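Long-range contacts in GDP-L-fucose synthase (Campylobacter jejuni subsp. jejuni serotype O:2, PDB 7M13), which acts as an NADPH-dependent GDP-D-glycero-L-gluco-heptose synthase, helping to make the heptose of the capsular polysaccharide: residues Ala23-Asn27 with Ser247-Asp252; Asn87-Gln91 with Ala143-Gly147; Leu167-Thr173 with Arg242-Asp248. All blocks are in the same frame, centred on the assembly; numbering follows the deposited sequence. Where two conformers were deposited one is given.

Interaction 1 of 3, residues Ala23-Asn27 with Ser247-Asp252; sequences ALVEN and SDDLAD
Ser247 meets Ala23 where two helices of the Rossmann fold cross at -67°, their local axes 8.8 Å apart. Helix 19-30 begins inside the glycine-rich NADP-binding loop, and helix 247-260 follows directly on a strand of the central sheet. At the start of the latter, Ser247 CB lies 3.6 Å from Ala23 CB, a pairing small enough to bring the two backbones close together. One residue on, Asp248 supplies the polar link: Asn27 ND2 donates to Asp248 OD1 over 3.0 Å, reaching the carboxylate from above its plane, with the amide and carboxylate planes 77° apart. The same nitrogen also donates a hydrogen bond to Ala23 O, because CG of Asn27 stands beside its own backbone N (chi1 -85°) and the amide folds back along its helix. Ala23 O thus takes two donors, Asn27 N and Asn27 ND2, on opposite faces of its plane. Ala251 CB, one turn beyond Ser247, lies against the Asn27 amide and 4.0 Å from Leu24 CD2. Asp252 closes the far end, where its carboxylate forms a salt bridge with Arg31. Beside it, a water lies 2.9 Å from Asn27 OD1.

Interaction 2 of 3, residues Asn87-Gln91 with Ala143-Gly147; sequences NLMIQ and AKIAG. With NAP (NADP nicotinamide-adenine-dinucleotide phosphate), chain E.
Gln91 lodges a polar side chain as a knob in a hole formed by Ala143, Lys144, Ala146 and Gly147, in a contact buried throughout. Its NE2 donates to Ala143 O at 2.9 Å, approaching from above the carbonyl plane (49° out of it), and that oxygen also accepts the helical bond from Gly147 N. One main-chain oxygen therefore serves two donors, and the side chain, extended beyond CG, delivers its amide between neighbouring turns. The other end of the amide is also used: a water donates to Gln91 OE1 at 2.7 Å and accepts from Lys144 NZ. This relay probably helps place the lysine, whose chain bends at chi2 (-62°) and carries NZ to both hydroxyls of the nicotinamide ribose, 2.8 Å from O3D and 3.1 Å from O2D. Phe109 O is a further partner of NZ.

Beside the polar group the packing is apolar. Leu88 CD2 presses on Ala146 CB at 3.5 Å, and Asn87 CB meets the methyl of Ala143. The helices run nearly parallel, 17° apart, and Leu88 and Ala146 also pack on the second subunit, as in the dimeric four-helix bundle of extended short-chain dehydrogenases. Lys144 holds the lysine position of that family's Tyr-X-X-X-Lys motif, with Phe140 where tyrosine is usual.

Interaction 3 of 3, residues Leu167-Thr173 with Arg242-Asp248; sequences LNNLYGT and REFIHSD. With NAP (NADP nicotinamide-adenine-dinucleotide phosphate), chain E.
Asn169 O receives Ile245 N at 2.9 Å, and Ile245 O in turn receives Tyr171 N, so the two strands pair in parallel. Ser247 N continues the pattern with a weak bond to Tyr171 O. Side-chain amides extend it the other way: Asn169 ND2 donates to Glu243 O at 2.9 Å, and Asn168 ND2 to Glu243 OE1 at 3.0 Å, a carboxylate oxygen also held by Met319 N. With its neighbours thus fixed, Leu170 N points at the cofactor and donates to the carboxamide oxygen O7N over 2.9 Å, which probably helps orient the nicotinamide.

On the face of Tyr171 and His246, the imidazole sets its edge against the phenol ring in a T-shaped pair, planes 88° apart. Gly172 CA covers a face of the imidazole, 3.7 Å from its centroid. A capping bond from Asp248 N to His246 ND1, 3.0 Å long, steadies that ring at the N-cap of helix 247-260, while NE2 makes a weak bond to Thr173 OG1. Helices 184-199 and 335-347 both pack on Tyr171, whereas Leu170, on the other face of the sheet, meets Thr19 and Ala20 of helix 19-30.

In the fold
From the N terminus, helix 19-30 opens the longest loop, which interaction 1 closes more than 200 residues later at helix 247-260. The other two contacts nest inside it, in series and without crossing. Interaction 2 comes first, joining helix 80-100 to helix 138-158 on the side of the domain that meets the second subunit. Strand 162-171 follows next in the chain and begins interaction 3, which ends on strand 241-246 and the start of helix 247-260. Interactions 1 and 3 share Ser247 and Asp248, and Leu250 packs on Leu170 between them. Interactions 2 and 3 do not touch, yet both reach the same cofactor, at its nicotinamide ribose and its carboxamide.

Interaction 1 of 3, residues Ala23-Asn27 with Ser247-Asp252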
loop_
_atom_site.group_PDB
_atom_site.type_symbol
_atom_site.label_atom_id
_atom_site.label_comp_id
_atom_site.label_asym_id
_atom_site.label_seq_id
_atom_site.Cartn_x
_atom_site.Cartn_y
_atom_site.Cartn_z
ATOM N N ALA B 23 17.974 -17.438 -12.444
ATOM C CA ALA B 23 18.077 -17.075 -13.857
ATOM C C ALA B 23 18.877 -15.779 -14.029
ATOM O O ALA B 23 19.665 -15.655 -14.970
ATOM C CB ALA B 23 16.704 -16.942 -14.482
ATOM N N LEU B 24 18.696 -14.790 -13.155
ATOM C CA LEU B 24 19.459 -13.539 -13.290
ATOM C C LEU B 24 20.946 -13.807 -13.022
ATOM O O LEU B 24 21.780 -13.281 -13.786
ATOM C CB LEU B 24 18.906 -12.491 -12.327
ATOM C CG LEU B 24 17.706 -11.751 -12.866
ATOM C CD1 LEU B 24 16.956 -11.118 -11.707
ATOM C CD2 LEU B 24 18.126 -10.715 -13.881
ATOM N N VAL B 25 21.242 -14.559 -11.969
ATOM C CA VAL B 25 22.665 -14.871 -11.650
ATOM C C VAL B 25 23.280 -15.529 -12.885
ATOM O O VAL B 25 24.337 -15.076 -13.323
ATOM C CB VAL B 25 22.834 -15.746 -10.405
ATOM C CG1 VAL B 25 24.290 -16.199 -10.284
ATOM C CG2 VAL B 25 22.412 -15.071 -9.114
ATOM N N GLU B 26 22.645 -16.562 -13.432
ATOM C CA GLU B 26 23.250 -17.312 -14.579
ATOM C C GLU B 26 23.387 -16.429 -15.821
ATOM O O GLU B 26 24.417 -16.506 -16.522
ATOM C CB GLU B 26 22.432 -18.564 -14.879
ATOM C CG GLU B 26 22.576 -19.614 -13.802
ATOM C CD GLU B 26 21.685 -20.829 -14.005
ATOM O OE1 GLU B 26 20.768 -20.765 -14.876
ATOM O OE2 GLU B 26 21.885 -21.817 -13.262
ATOM N N ASN B 27 22.368 -15.661 -16.174
ATOM C CA ASN B 27 22.358 -14.809 -17.380
ATOM C C ASN B 27 23.368 -13.656 -17.225
ATOM O O ASN B 27 24.064 -13.336 -18.191
ATOM C CB ASN B 27 20.953 -14.296 -17.666
ATOM C CG ASN B 27 20.182 -15.314 -18.466
ATOM O OD1 ASN B 27 20.396 -15.385 -19.673
ATOM N ND2 ASN B 27 19.413 -16.167 -17.807
ATOM N N SER B 247 12.036 -17.842 -17.322
ATOM C CA SER B 247 12.948 -17.028 -16.492
ATOM C C SER B 247 14.147 -16.502 -17.297
ATOM O O SER B 247 14.698 -15.467 -16.879
ATOM C CB SER B 247 13.331 -17.757 -15.282
ATOM O OG SER B 247 13.992 -18.966 -15.638
ATOM N N ASP B 248 14.553 -17.115 -18.414
ATOM C CA ASP B 248 15.603 -16.511 -19.268
ATOM C C ASP B 248 15.075 -15.246 -19.949
ATOM O O ASP B 248 15.854 -14.302 -20.135
ATOM C CB ASP B 248 16.159 -17.487 -20.307
ATOM C CG ASP B 248 17.110 -18.527 -19.751
ATOM O OD1 ASP B 248 17.569 -18.374 -18.593
ATOM O OD2 ASP B 248 17.371 -19.499 -20.495
ATOM N N ASP B 249 13.802 -15.242 -20.365
ATOM C CA ASP B 249 13.146 -14.046 -20.926
ATOM C C ASP B 249 12.986 -12.999 -19.813
ATOM O O ASP B 249 13.235 -11.827 -20.109
ATOM C CB ASP B 249 11.829 -14.396 -21.625
ATOM C CG ASP B 249 11.956 -14.679 -23.130
ATOM O OD1 ASP B 249 12.915 -14.167 -23.770
ATOM O OD2 ASP B 249 11.068 -15.372 -23.655
ATOM N N LEU B 250 12.622 -13.398 -18.597
ATOM C CA LEU B 250 12.558 -12.450 -17.464
ATOM C C LEU B 250 13.951 -11.849 -17.235
ATOM O O LEU B 250 14.090 -10.620 -17.139
ATOM C CB LEU B 250 12.032 -13.143 -16.207
ATOM C CG LEU B 250 11.959 -12.219 -15.003
ATOM C CD1 LEU B 250 10.875 -12.670 -14.044
ATOM C CD2 LEU B 250 13.302 -12.124 -14.301
ATOM N N ALA B 251 14.997 -12.682 -17.206
ATOM C CA ALA B 251 16.357 -12.158 -16.986
ATOM C C ALA B 251 16.719 -11.209 -18.126
ATOM O O ALA B 251 17.240 -10.109 -17.894
ATOM C CB ALA B 251 17.328 -13.294 -16.862
ATOM N N ASP B 252 16.417 -11.587 -19.371
ATOM C CA ASP B 252 16.752 -10.738 -20.549
ATOM C C ASP B 252 16.085 -9.367 -20.425
ATOM O O ASP B 252 16.760 -8.359 -20.668
ATOM C CB ASP B 252 16.302 -11.320 -21.891
ATOM C CG ASP B 252 17.208 -12.402 -22.440
ATOM O OD1 ASP B 252 18.289 -12.599 -21.844
ATOM O OD2 ASP B 252 16.826 -13.023 -23.470
HETATM O O HOH W 1 18.465 -15.105 -21.857
#

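Interaction 2 of 3, residues Asn87-Gln91 with Ala143-Gly147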
loop_
_atom_site.group_PDB
_atom_site.type_symbol
_atom_site.label_atom_id
_atom_site.label_comp_id
_atom_site.label_asym_id
_atom_site.label_seq_id
_atom_site.Cartn_x
_atom_site.Cartn_y
_atom_site.Cartn_z
ATOM N N ASN B 87 6.118 -8.703 2.622
ATOM C CA ASN B 87 6.477 -8.146 1.300
ATOM C C ASN B 87 6.624 -6.632 1.408
ATOM O O ASN B 87 7.534 -6.086 0.807
ATOM C CB ASN B 87 5.505 -8.611 0.215
ATOM C CG ASN B 87 5.703 -10.096 -0.048
ATOM O OD1 ASN B 87 6.841 -10.542 -0.311
ATOM N ND2 ASN B 87 4.634 -10.862 -0.017
ATOM N N LEU B 88 5.756 -5.957 2.165
ATOM C CA LEU B 88 6.001 -4.502 2.372
ATOM C C LEU B 88 7.362 -4.286 3.030
ATOM O O LEU B 88 8.055 -3.342 2.666
ATOM C CB LEU B 88 4.884 -3.857 3.208
ATOM C CG LEU B 88 3.531 -3.697 2.543
ATOM C CD1 LEU B 88 2.546 -3.096 3.526
ATOM C CD2 LEU B 88 3.608 -2.853 1.282
ATOM N N MET B 89 7.738 -5.076 4.039
ATOM C CA MET B 89 9.026 -4.858 4.717
ATOM C C MET B 89 10.193 -5.102 3.737
ATOM O O MET B 89 11.114 -4.269 3.707
ATOM C CB MET B 89 9.204 -5.706 5.969
ATOM C CG MET B 89 8.226 -5.339 7.124
ATOM S SD MET B 89 8.395 -3.638 7.687
ATOM C CE MET B 89 10.128 -3.638 8.104
ATOM N N ILE B 90 10.152 -6.173 2.974
ATOM C CA ILE B 90 11.221 -6.469 1.996
ATOM C C ILE B 90 11.345 -5.279 1.041
ATOM O O ILE B 90 12.435 -4.758 0.795
ATOM C CB ILE B 90 10.952 -7.794 1.283
ATOM C CG1 ILE B 90 11.090 -8.964 2.259
ATOM C CG2 ILE B 90 11.915 -7.916 0.109
ATOM C CD1 ILE B 90 10.579 -10.262 1.705
ATOM N N GLN B 91 10.228 -4.916 0.441
ATOM C CA GLN B 91 10.163 -3.824 -0.550
ATOM C C GLN B 91 10.707 -2.545 0.081
ATOM O O GLN B 91 11.599 -1.859 -0.517
ATOM C CB GLN B 91 8.733 -3.608 -1.050
ATOM C CG GLN B 91 8.186 -4.766 -1.881
ATOM C CD GLN B 91 6.687 -4.803 -2.037
ATOM O OE1 GLN B 91 6.162 -5.838 -2.476
ATOM N NE2 GLN B 91 5.992 -3.763 -1.618
ATOM N N ALA B 143 0.248 -5.327 -1.445
ATOM C CA ALA B 143 1.693 -5.136 -1.188
ATOM C C ALA B 143 2.417 -4.858 -2.507
ATOM O O ALA B 143 3.243 -3.901 -2.568
ATOM C CB ALA B 143 2.239 -6.347 -0.487
ATOM N N LYS B 144 2.049 -5.541 -3.578
ATOM C CA LYS B 144 2.722 -5.333 -4.890
ATOM C C LYS B 144 2.396 -3.940 -5.458
ATOM O O LYS B 144 3.281 -3.302 -5.986
ATOM C CB LYS B 144 2.350 -6.433 -5.868
ATOM C CG LYS B 144 3.013 -7.770 -5.558
ATOM C CD LYS B 144 4.524 -7.724 -5.634
ATOM C CE LYS B 144 5.116 -9.104 -5.788
ATOM N NZ LYS B 144 6.593 -9.071 -5.771
ATOM N N ILE B 145 1.171 -3.469 -5.273
ATOM C CA ILE B 145 0.812 -2.086 -5.663
ATOM C C ILE B 145 1.735 -1.112 -4.921
ATOM O O ILE B 145 2.285 -0.159 -5.521
ATOM C CB ILE B 145 -0.680 -1.794 -5.395
ATOM C CG1 ILE B 145 -1.587 -2.604 -6.324
ATOM C CG2 ILE B 145 -0.957 -0.314 -5.513
ATOM C CD1 ILE B 145 -3.021 -2.534 -5.972
ATOM N N ALA B 146 1.874 -1.286 -3.609
ATOM C CA ALA B 146 2.665 -0.343 -2.795
ATOM C C ALA B 146 4.126 -0.396 -3.257
ATOM O O ALA B 146 4.801 0.635 -3.222
ATOM C CB ALA B 146 2.576 -0.689 -1.332
ATOM N N GLY B 147 4.628 -1.547 -3.674
ATOM C CA GLY B 147 5.983 -1.676 -4.234
ATOM C C GLY B 147 6.153 -0.843 -5.481
ATOM O O GLY B 147 7.112 -0.054 -5.597
HETATM P PA NAP E . 10.739 -17.421 -5.500
HETATM O O1A NAP E . 9.516 -17.667 -4.667
HETATM O O2A NAP E . 11.204 -18.547 -6.391
HETATM O O5B NAP E . 11.979 -17.025 -4.622
HETATM C C5B NAP E . 11.869 -16.016 -3.618
HETATM C C4B NAP E . 13.195 -15.951 -2.928
HETATM O O4B NAP E . 13.123 -14.864 -1.974
HETATM C C3B NAP E . 13.571 -17.218 -2.132
HETATM O O3B NAP E . 14.858 -17.671 -2.537
HETATM C C2B NAP E . 13.497 -16.762 -0.679
HETATM O O2B NAP E . 14.490 -17.353 0.160
HETATM C C1B NAP E . 13.795 -15.272 -0.801
HETATM N N9A NAP E . 13.279 -14.534 0.331
HETATM C C8A NAP E . 11.987 -14.429 0.748
HETATM N N7A NAP E . 11.843 -13.785 1.881
HETATM C C5A NAP E . 13.132 -13.452 2.242
HETATM C C6A NAP E . 13.648 -12.772 3.359
HETATM N N6A NAP E . 12.902 -12.326 4.377
HETATM N N1A NAP E . 14.990 -12.621 3.413
HETATM C C2A NAP E . 15.741 -13.096 2.410
HETATM N N3A NAP E . 15.361 -13.759 1.316
HETATM C C4A NAP E . 14.030 -13.911 1.300
HETATM O O3 NAP E . 10.489 -16.120 -6.393
HETATM P PN NAP E . 10.176 -16.036 -7.943
HETATM O O1N NAP E . 9.084 -16.986 -8.248
HETATM O O2N NAP E . 11.470 -16.145 -8.646
HETATM O O5D NAP E . 9.618 -14.529 -8.046
HETATM C C5D NAP E . 10.486 -13.458 -8.339
HETATM C C4D NAP E . 9.660 -12.205 -8.407
HETATM O O4D NAP E . 8.706 -12.305 -9.501
HETATM C C3D NAP E . 8.842 -11.899 -7.145
HETATM O O3D NAP E . 8.762 -10.485 -6.921
HETATM C C2D NAP E . 7.506 -12.483 -7.508
HETATM O O2D NAP E . 6.428 -11.974 -6.729
HETATM C C1D NAP E . 7.396 -12.112 -8.973
HETATM N N1N NAP E . 6.407 -12.967 -9.666
HETATM C C2N NAP E . 6.570 -14.321 -9.764
HETATM C C3N NAP E . 5.609 -15.093 -10.325
HETATM C C7N NAP E . 5.728 -16.570 -10.446
HETATM O O7N NAP E . 4.884 -17.187 -11.128
HETATM N N7N NAP E . 6.741 -17.167 -9.824
HETATM C C4N NAP E . 4.423 -14.481 -10.888
HETATM C C5N NAP E . 4.335 -13.041 -10.787
HETATM C C6N NAP E . 5.243 -12.371 -10.147
HETATM P P2B NAP E . 14.292 -18.855 0.726
HETATM O O1X NAP E . 14.605 -19.726 -0.459
HETATM O O2X NAP E . 12.942 -19.000 1.274
HETATM O O3X NAP E . 15.345 -18.957 1.846
HETATM O O HOH W 2 7.234 -8.161 -3.209
#

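Interaction 3 of 3, residues Leu167-Thr173 with Arg242-Asp248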
loop_
_atom_site.group_PDB
_atom_site.type_symbol
_atom_site.label_atom_id
_atom_site.label_comp_id
_atom_site.label_asym_id
_atom_site.label_seq_id
_atom_site.Cartn_x
_atom_site.Cartn_y
_atom_site.Cartn_z
ATOM N N LEU B 167 4.564 -9.299 -14.118
ATOM C CA LEU B 167 4.298 -10.550 -14.864
ATOM C C LEU B 167 3.193 -11.345 -14.181
ATOM O O LEU B 167 2.820 -11.058 -13.028
ATOM C CB LEU B 167 5.573 -11.390 -14.973
ATOM C CG LEU B 167 6.221 -11.836 -13.664
ATOM C CD1 LEU B 167 6.814 -13.224 -13.828
ATOM C CD2 LEU B 167 7.293 -10.869 -13.222
ATOM N N ASN B 168 2.709 -12.370 -14.883
ATOM C CA ASN B 168 1.623 -13.238 -14.388
ATOM C C ASN B 168 2.108 -14.610 -13.902
ATOM O O ASN B 168 1.703 -14.996 -12.815
ATOM C CB ASN B 168 0.568 -13.406 -15.480
ATOM C CG ASN B 168 -0.334 -12.193 -15.525
ATOM O OD1 ASN B 168 -0.790 -11.730 -14.479
ATOM N ND2 ASN B 168 -0.676 -11.740 -16.727
ATOM N N ASN B 169 2.876 -15.356 -14.699
ATOM C CA ASN B 169 3.288 -16.733 -14.311
ATOM C C ASN B 169 4.696 -16.968 -14.812
ATOM O O ASN B 169 4.927 -16.870 -16.009
ATOM C CB ASN B 169 2.391 -17.852 -14.867
ATOM C CG ASN B 169 0.975 -17.799 -14.356
ATOM O OD1 ASN B 169 0.714 -18.160 -13.211
ATOM N ND2 ASN B 169 0.086 -17.287 -15.199
ATOM N N LEU B 170 5.609 -17.280 -13.901
ATOM C CA LEU B 170 7.012 -17.566 -14.221
ATOM C C LEU B 170 7.190 -19.077 -14.304
ATOM O O LEU B 170 6.531 -19.820 -13.557
ATOM C CB LEU B 170 7.872 -16.948 -13.121
ATOM C CG LEU B 170 9.370 -16.981 -13.352
ATOM C CD1 LEU B 170 9.784 -16.160 -14.552
ATOM C CD2 LEU B 170 10.061 -16.478 -12.084
ATOM N N TYR B 171 8.050 -19.483 -15.208
ATOM C CA TYR B 171 8.593 -20.859 -15.221
ATOM C C TYR B 171 10.026 -20.704 -15.681
ATOM O O TYR B 171 10.471 -19.608 -15.961
ATOM C CB TYR B 171 7.728 -21.784 -16.089
ATOM C CG TYR B 171 7.893 -21.623 -17.578
ATOM C CD1 TYR B 171 7.425 -20.505 -18.258
ATOM C CD2 TYR B 171 8.546 -22.588 -18.339
ATOM C CE1 TYR B 171 7.604 -20.332 -19.622
ATOM C CE2 TYR B 171 8.694 -22.449 -19.709
ATOM C CZ TYR B 171 8.237 -21.322 -20.365
ATOM O OH TYR B 171 8.409 -21.181 -21.706
ATOM N N GLY B 172 10.799 -21.769 -15.739
ATOM C CA GLY B 172 12.140 -21.587 -16.310
ATOM C C GLY B 172 12.873 -22.891 -16.338
ATOM O O GLY B 172 12.266 -23.902 -15.982
ATOM N N THR B 173 14.133 -22.857 -16.732
ATOM C CA THR B 173 14.935 -24.087 -16.883
ATOM C C THR B 173 15.109 -24.679 -15.480
ATOM O O THR B 173 14.629 -25.811 -15.247
ATOM C CB THR B 173 16.216 -23.746 -17.640
ATOM O OG1 THR B 173 15.788 -23.304 -18.931
ATOM C CG2 THR B 173 17.168 -24.916 -17.748
ATOM N N ARG B 242 -3.958 -19.077 -19.306
ATOM C CA ARG B 242 -2.821 -18.513 -18.544
ATOM C C ARG B 242 -1.737 -18.100 -19.528
ATOM O O ARG B 242 -1.642 -18.728 -20.607
ATOM C CB ARG B 242 -2.255 -19.572 -17.598
ATOM C CG ARG B 242 -3.015 -19.711 -16.293
ATOM C CD ARG B 242 -2.350 -20.783 -15.470
ATOM N NE ARG B 242 -3.181 -21.199 -14.356
ATOM C CZ ARG B 242 -4.042 -22.209 -14.385
ATOM N NH1 ARG B 242 -4.734 -22.507 -13.297
ATOM N NH2 ARG B 242 -4.198 -22.920 -15.490
ATOM N N GLU B 243 -0.981 -17.059 -19.159
ATOM C CA GLU B 243 0.201 -16.519 -19.843
ATOM C C GLU B 243 1.396 -17.042 -19.043
ATOM O O GLU B 243 1.237 -17.226 -17.815
ATOM C CB GLU B 243 0.182 -14.989 -19.736
ATOM C CG GLU B 243 1.253 -14.323 -20.538
ATOM C CD GLU B 243 1.358 -12.849 -20.292
ATOM O OE1 GLU B 243 0.670 -12.277 -19.314
ATOM O OE2 GLU B 243 2.102 -12.244 -21.069
ATOM N N PHE B 244 2.519 -17.306 -19.695
ATOM C CA PHE B 244 3.753 -17.745 -19.002
ATOM C C PHE B 244 4.920 -16.948 -19.550
ATOM O O PHE B 244 4.922 -16.510 -20.727
ATOM C CB PHE B 244 4.008 -19.246 -19.181
ATOM C CG PHE B 244 2.893 -20.117 -18.686
ATOM C CD1 PHE B 244 2.865 -20.546 -17.373
ATOM C CD2 PHE B 244 1.867 -20.505 -19.538
ATOM C CE1 PHE B 244 1.828 -21.331 -16.894
ATOM C CE2 PHE B 244 0.837 -21.298 -19.055
ATOM C CZ PHE B 244 0.814 -21.701 -17.743
ATOM N N ILE B 245 5.930 -16.749 -18.706
ATOM C CA ILE B 245 7.210 -16.168 -19.154
ATOM C C ILE B 245 8.308 -17.063 -18.591
ATOM O O ILE B 245 8.270 -17.397 -17.399
ATOM C CB ILE B 245 7.370 -14.673 -18.788
ATOM C CG1 ILE B 245 8.634 -14.092 -19.429
ATOM C CG2 ILE B 245 7.312 -14.449 -17.277
ATOM C CD1 ILE B 245 8.839 -12.596 -19.230
ATOM N N HIS B 246 9.232 -17.435 -19.463
ATOM C CA HIS B 246 10.403 -18.234 -19.070
ATOM C C HIS B 246 11.374 -17.316 -18.337
ATOM O O HIS B 246 11.598 -16.187 -18.802
ATOM C CB HIS B 246 11.003 -18.873 -20.317
ATOM C CG HIS B 246 12.062 -19.875 -20.032
ATOM N ND1 HIS B 246 13.353 -19.512 -19.737
ATOM C CD2 HIS B 246 12.013 -21.231 -19.981
ATOM C CE1 HIS B 246 14.073 -20.607 -19.529
ATOM N NE2 HIS B 246 13.270 -21.690 -19.692
ATOM N N SER B 247 12.036 -17.842 -17.322
ATOM C CA SER B 247 12.948 -17.028 -16.492
ATOM C C SER B 247 14.147 -16.502 -17.297
ATOM O O SER B 247 14.698 -15.467 -16.879
ATOM C CB SER B 247 13.331 -17.757 -15.282
ATOM O OG SER B 247 13.992 -18.966 -15.638
ATOM N N ASP B 248 14.553 -17.115 -18.414
ATOM C CA ASP B 248 15.603 -16.511 -19.268
ATOM C C ASP B 248 15.075 -15.246 -19.949
ATOM O O ASP B 248 15.854 -14.302 -20.135
ATOM C CB ASP B 248 16.159 -17.487 -20.307
ATOM C CG ASP B 248 17.110 -18.527 -19.751
ATOM O OD1 ASP B 248 17.569 -18.374 -18.593
ATOM O OD2 ASP B 248 17.371 -19.499 -20.495
HETATM P PA NAP E . 10.739 -17.421 -5.500
HETATM O O1A NAP E . 9.516 -17.667 -4.667
HETATM O O2A NAP E . 11.204 -18.547 -6.391
HETATM O O5B NAP E . 11.979 -17.025 -4.622
HETATM C C5B NAP E . 11.869 -16.016 -3.618
HETATM C C4B NAP E . 13.195 -15.951 -2.928
HETATM O O4B NAP E . 13.123 -14.864 -1.974
HETATM C C3B NAP E . 13.571 -17.218 -2.132
HETATM O O3B NAP E . 14.858 -17.671 -2.537
HETATM C C2B NAP E . 13.497 -16.762 -0.679
HETATM O O2B NAP E . 14.490 -17.353 0.160
HETATM C C1B NAP E . 13.795 -15.272 -0.801
HETATM N N9A NAP E . 13.279 -14.534 0.331
HETATM C C8A NAP E . 11.987 -14.429 0.748
HETATM N N7A NAP E . 11.843 -13.785 1.881
HETATM C C5A NAP E . 13.132 -13.452 2.242
HETATM C C6A NAP E . 13.648 -12.772 3.359
HETATM N N6A NAP E . 12.902 -12.326 4.377
HETATM N N1A NAP E . 14.990 -12.621 3.413
HETATM C C2A NAP E . 15.741 -13.096 2.410
HETATM N N3A NAP E . 15.361 -13.759 1.316
HETATM C C4A NAP E . 14.030 -13.911 1.300
HETATM O O3 NAP E . 10.489 -16.120 -6.393
HETATM P PN NAP E . 10.176 -16.036 -7.943
HETATM O O1N NAP E . 9.084 -16.986 -8.248
HETATM O O2N NAP E . 11.470 -16.145 -8.646
HETATM O O5D NAP E . 9.618 -14.529 -8.046
HETATM C C5D NAP E . 10.486 -13.458 -8.339
HETATM C C4D NAP E . 9.660 -12.205 -8.407
HETATM O O4D NAP E . 8.706 -12.305 -9.501
HETATM C C3D NAP E . 8.842 -11.899 -7.145
HETATM O O3D NAP E . 8.762 -10.485 -6.921
HETATM C C2D NAP E . 7.506 -12.483 -7.508
HETATM O O2D NAP E . 6.428 -11.974 -6.729
HETATM C C1D NAP E . 7.396 -12.112 -8.973
HETATM N N1N NAP E . 6.407 -12.967 -9.666
HETATM C C2N NAP E . 6.570 -14.321 -9.764
HETATM C C3N NAP E . 5.609 -15.093 -10.325
HETATM C C7N NAP E . 5.728 -16.570 -10.446
HETATM O O7N NAP E . 4.884 -17.187 -11.128
HETATM N N7N NAP E . 6.741 -17.167 -9.824
HETATM C C4N NAP E . 4.423 -14.481 -10.888
HETATM C C5N NAP E . 4.335 -13.041 -10.787
HETATM C C6N NAP E . 5.243 -12.371 -10.147
HETATM P P2B NAP E . 14.292 -18.855 0.726
HETATM O O1X NAP E . 14.605 -19.726 -0.459
HETATM O O2X NAP E . 12.942 -19.000 1.274
HETATM O O3X NAP E . 15.345 -18.957 1.846
HETATM O O HOH W 3 18.014 -21.886 -19.610
#